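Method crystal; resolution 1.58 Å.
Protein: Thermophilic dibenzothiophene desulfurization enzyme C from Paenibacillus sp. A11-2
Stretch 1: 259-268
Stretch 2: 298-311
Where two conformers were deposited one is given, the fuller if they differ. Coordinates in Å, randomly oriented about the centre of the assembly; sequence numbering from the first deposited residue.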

# COMPACT_ATOMS: atom_id res chain seq x y z
N TYR B 259 3.13 -2.50 -20.24
CA TYR B 259 2.47 -2.59 -18.93
C TYR B 259 1.26 -1.67 -18.86
O TYR B 259 0.21 -2.08 -18.35
CB TYR B 259 3.47 -2.27 -17.81
CG TYR B 259 4.76 -3.07 -17.90
CD1 TYR B 259 4.81 -4.30 -18.55
CD2 TYR B 259 5.91 -2.58 -17.35
CE1 TYR B 259 5.99 -4.99 -18.66
CE2 TYR B 259 7.10 -3.27 -17.46
CZ TYR B 259 7.13 -4.47 -18.13
OH TYR B 259 8.33 -5.13 -18.22
N LEU B 260 1.36 -0.45 -19.40
CA LEU B 260 0.19 0.42 -19.44
C LEU B 260 -0.91 -0.15 -20.33
O LEU B 260 -2.09 -0.04 -20.02
CB LEU B 260 0.59 1.81 -19.92
CG LEU B 260 1.57 2.55 -19.02
CD1 LEU B 260 2.01 3.85 -19.70
CD2 LEU B 260 0.93 2.87 -17.67
N GLY B 261 -0.53 -0.78 -21.45
CA GLY B 261 -1.54 -1.39 -22.30
C GLY B 261 -2.25 -2.56 -21.64
O GLY B 261 -3.48 -2.67 -21.71
N ILE B 262 -1.49 -3.43 -20.98
CA ILE B 262 -2.10 -4.55 -20.26
C ILE B 262 -3.05 -4.01 -19.19
O ILE B 262 -4.17 -4.50 -19.03
CB ILE B 262 -1.03 -5.46 -19.66
CG1 ILE B 262 -0.24 -6.18 -20.76
CG2 ILE B 262 -1.66 -6.47 -18.70
CD1 ILE B 262 1.01 -6.84 -20.26
N ALA B 263 -2.61 -2.98 -18.47
CA ALA B 263 -3.43 -2.38 -17.41
C ALA B 263 -4.74 -1.85 -17.96
O ALA B 263 -5.80 -2.05 -17.36
CB ALA B 263 -2.65 -1.27 -16.71
N ARG B 264 -4.69 -1.12 -19.08
CA ARG B 264 -5.90 -0.58 -19.67
C ARG B 264 -6.81 -1.70 -20.17
O ARG B 264 -8.02 -1.68 -19.93
CB ARG B 264 -5.57 0.40 -20.80
CG ARG B 264 -6.81 0.92 -21.52
CD ARG B 264 -6.53 2.21 -22.31
NE ARG B 264 -6.38 3.38 -21.43
CZ ARG B 264 -7.39 4.09 -20.93
NH1 ARG B 264 -8.65 3.76 -21.19
NH2 ARG B 264 -7.13 5.15 -20.14
N GLY B 265 -6.24 -2.71 -20.83
CA GLY B 265 -7.06 -3.82 -21.29
C GLY B 265 -7.73 -4.56 -20.15
O GLY B 265 -8.90 -4.94 -20.25
N ALA B 266 -6.98 -4.79 -19.07
CA ALA B 266 -7.54 -5.47 -17.91
C ALA B 266 -8.68 -4.66 -17.30
O ALA B 266 -9.73 -5.21 -16.94
CB ALA B 266 -6.43 -5.69 -16.88
N LEU B 267 -8.48 -3.36 -17.14
CA LEU B 267 -9.50 -2.54 -16.51
C LEU B 267 -10.78 -2.52 -17.34
O LEU B 267 -11.89 -2.63 -16.80
CB LEU B 267 -8.96 -1.13 -16.27
CG LEU B 267 -9.58 -0.24 -15.19
CD1 LEU B 267 -9.63 -0.91 -13.85
CD2 LEU B 267 -8.78 1.07 -15.11
N GLU B 268 -10.65 -2.36 -18.66
CA GLU B 268 -11.82 -2.36 -19.54
C GLU B 268 -12.52 -3.71 -19.54
O GLU B 268 -13.75 -3.79 -19.49
CB GLU B 268 -11.43 -1.97 -20.96
CG GLU B 268 -11.01 -0.53 -21.14
CD GLU B 268 -12.18 0.45 -21.07
OE1 GLU B 268 -13.31 0.03 -20.73
OE2 GLU B 268 -11.95 1.64 -21.37
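Stretch 2, residues 298-311: IYGEFAAQLQVAEA

Residues 298-311 form a continuous α-helix, part of a longer one, with phi/psi near -60/-45 throughout and i to i+4 backbone hydrogen bonds such as L306 N to F302 O (2.9 Å) and E310 N to L306 O (2.9 Å). It runs roughly antiparallel to helix 259-268: the N-to-C directions make 149°, the signed crossing angle is -149°, and the axes approach to 10.7 Å. The register follows from that direction. The CA of E310 lies 6.9 Å from the CA of L260, the CA of L306 lies 7.3 Å from the CA of R264, and the CA of A303 lies 7.5 Å from the CA of L267. Together the two stretches bury 512 Å².

The apolar packing is reciprocal knobs into holes. L306, with chi1 t and chi2 p, points toward stretch 1 and sits among L260, A263, R264 and L267; its CD1 is 4.4 Å from L260 CD2, while its CD2 is 4.1 Å from L267 CD2. L267, also t and p, is the return knob, set among Y299, F302, A303 and L306. Its CD2 reaches A303 CB at 3.9 Å, and its CD1 meets F302 CB at 4.1 Å and Y299 CD1 at 3.9 Å. Each hole includes an alanine: A303 for L267, whose CD2 comes within 3.6 Å of A303 CA, and A263 for L306, whose CD1 lies 4.2 Å from A263 CB; L306 CD1 also comes within 4.0 Å of L260 O. At the other end of the contact, A309 CB lies 3.7 Å from L260 CD2, and L260 CD1 comes within 4.3 Å of E310 CA.

The polar contact is concentrated on R264 and E310, both partly exposed. E310, in an m, t conformation, extends its carboxylate to the guanidinium in a two-pronged salt bridge: R264 NE donates to E310 OE2 at 2.7 Å, nearly linear at 177°, and R264 NH2 donates to E310 OE1 at 2.7 Å and 160°. The carboxylate engages the guanidinium edge, leaving one face to be covered by L306, whose CD2 is 3.7 Å from R264 NH2. One arginine thus serves both charge pairing and apolar packing.

Q307 starts away from stretch 1, but its end comes nearer. Its NE2 lies 3.3 Å from R264 NH2, yet both are donors and no hydrogen bond joins them; NE2 instead donates to A303 O at 3.2 Å within its own helix. A water links the two side chains, donating to Q307 OE1 at 2.6 Å and accepting a weak bond from R264 NH2 at 3.2 Å.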

# COMPACT_ATOMS: atom_id res chain seq x y z
N ILE B 298 -12.69 0.64 -6.26
CA ILE B 298 -11.63 -0.10 -6.93
C ILE B 298 -11.44 0.42 -8.34
O ILE B 298 -10.31 0.72 -8.75
CB ILE B 298 -11.94 -1.61 -6.91
CG1 ILE B 298 -11.76 -2.16 -5.51
CG2 ILE B 298 -11.02 -2.36 -7.91
CD1 ILE B 298 -12.31 -3.56 -5.33
N TYR B 299 -12.53 0.56 -9.10
CA TYR B 299 -12.40 1.09 -10.45
C TYR B 299 -11.84 2.51 -10.43
O TYR B 299 -11.00 2.85 -11.27
CB TYR B 299 -13.75 1.06 -11.18
CG TYR B 299 -14.05 -0.33 -11.69
CD1 TYR B 299 -13.38 -0.85 -12.79
CD2 TYR B 299 -15.01 -1.13 -11.08
CE1 TYR B 299 -13.64 -2.12 -13.26
CE2 TYR B 299 -15.26 -2.41 -11.54
CZ TYR B 299 -14.58 -2.88 -12.63
OH TYR B 299 -14.82 -4.15 -13.11
N GLY B 300 -12.26 3.33 -9.47
CA GLY B 300 -11.80 4.70 -9.44
C GLY B 300 -10.32 4.81 -9.12
O GLY B 300 -9.59 5.57 -9.76
N GLU B 301 -9.86 4.05 -8.11
CA GLU B 301 -8.45 4.10 -7.74
C GLU B 301 -7.57 3.73 -8.91
O GLU B 301 -6.60 4.44 -9.23
CB GLU B 301 -8.19 3.17 -6.56
N PHE B 302 -7.88 2.63 -9.58
CA PHE B 302 -7.02 2.15 -10.65
C PHE B 302 -7.18 2.98 -11.93
O PHE B 302 -6.18 3.25 -12.60
CB PHE B 302 -7.29 0.68 -10.92
CG PHE B 302 -6.78 -0.22 -9.83
CD1 PHE B 302 -5.47 -0.12 -9.41
CD2 PHE B 302 -7.61 -1.14 -9.22
CE1 PHE B 302 -4.99 -0.93 -8.42
CE2 PHE B 302 -7.13 -1.95 -8.22
CZ PHE B 302 -5.83 -1.84 -7.81
N ALA B 303 -8.40 3.40 -12.27
CA ALA B 303 -8.56 4.26 -13.44
C ALA B 303 -7.82 5.59 -13.26
O ALA B 303 -7.22 6.10 -14.20
CB ALA B 303 -10.05 4.50 -13.70
N ALA B 304 -7.86 6.16 -12.05
CA ALA B 304 -7.15 7.41 -11.80
C ALA B 304 -5.65 7.24 -11.98
O ALA B 304 -4.99 8.05 -12.65
CB ALA B 304 -7.46 7.91 -10.39
N GLN B 305 -5.08 6.22 -11.33
CA GLN B 305 -3.66 5.96 -11.50
C GLN B 305 -3.31 5.72 -12.96
O GLN B 305 -2.27 6.20 -13.44
CB GLN B 305 -3.23 4.78 -10.64
CG GLN B 305 -3.32 5.04 -9.17
CD GLN B 305 -2.93 3.82 -8.36
OE1 GLN B 305 -3.74 3.27 -7.63
NE2 GLN B 305 -1.68 3.38 -8.51
N LEU B 306 -4.15 4.98 -13.69
CA LEU B 306 -3.89 4.74 -15.11
C LEU B 306 -3.86 6.04 -15.91
O LEU B 306 -2.96 6.24 -16.74
CB LEU B 306 -4.93 3.80 -15.69
CG LEU B 306 -4.75 3.47 -17.18
CD1 LEU B 306 -3.45 2.75 -17.45
CD2 LEU B 306 -5.92 2.65 -17.64
N GLN B 307 -4.82 6.94 -15.67
CA GLN B 307 -4.84 8.20 -16.40
C GLN B 307 -3.54 8.95 -16.20
O GLN B 307 -2.93 9.44 -17.15
CB GLN B 307 -6.00 9.10 -15.95
CG GLN B 307 -7.41 8.55 -16.06
CD GLN B 307 -7.72 7.84 -17.36
OE1 GLN B 307 -7.75 8.45 -18.43
NE2 GLN B 307 -8.00 6.54 -17.26
N VAL B 308 -3.10 9.05 -14.95
CA VAL B 308 -1.91 9.84 -14.66
C VAL B 308 -0.68 9.18 -15.27
O VAL B 308 0.18 9.85 -15.86
CB VAL B 308 -1.76 10.06 -13.15
CG1 VAL B 308 -0.45 10.78 -12.84
CG2 VAL B 308 -2.93 10.86 -12.60
N ALA B 309 -0.56 7.85 -15.12
CA ALA B 309 0.59 7.14 -15.68
C ALA B 309 0.65 7.28 -17.19
O ALA B 309 1.73 7.45 -17.77
CB ALA B 309 0.54 5.66 -15.29
N GLU B 310 -0.50 7.19 -17.86
CA GLU B 310 -0.52 7.33 -19.31
C GLU B 310 -0.14 8.74 -19.72
O GLU B 310 0.66 8.94 -20.65
CB GLU B 310 -1.90 7.00 -19.85
CG GLU B 310 -2.25 5.52 -19.78
CD GLU B 310 -3.64 5.20 -20.28
OE1 GLU B 310 -4.56 6.05 -20.16
OE2 GLU B 310 -3.83 4.07 -20.77
N ALA B 311 -0.72 9.74 -19.06
CA ALA B 311 -0.41 11.13 -19.40
C ALA B 311 1.06 11.41 -19.20
O ALA B 311 1.69 12.11 -20.01
CB ALA B 311 -1.27 12.09 -18.57
O HOH W 1 -8.97 7.79 -20.59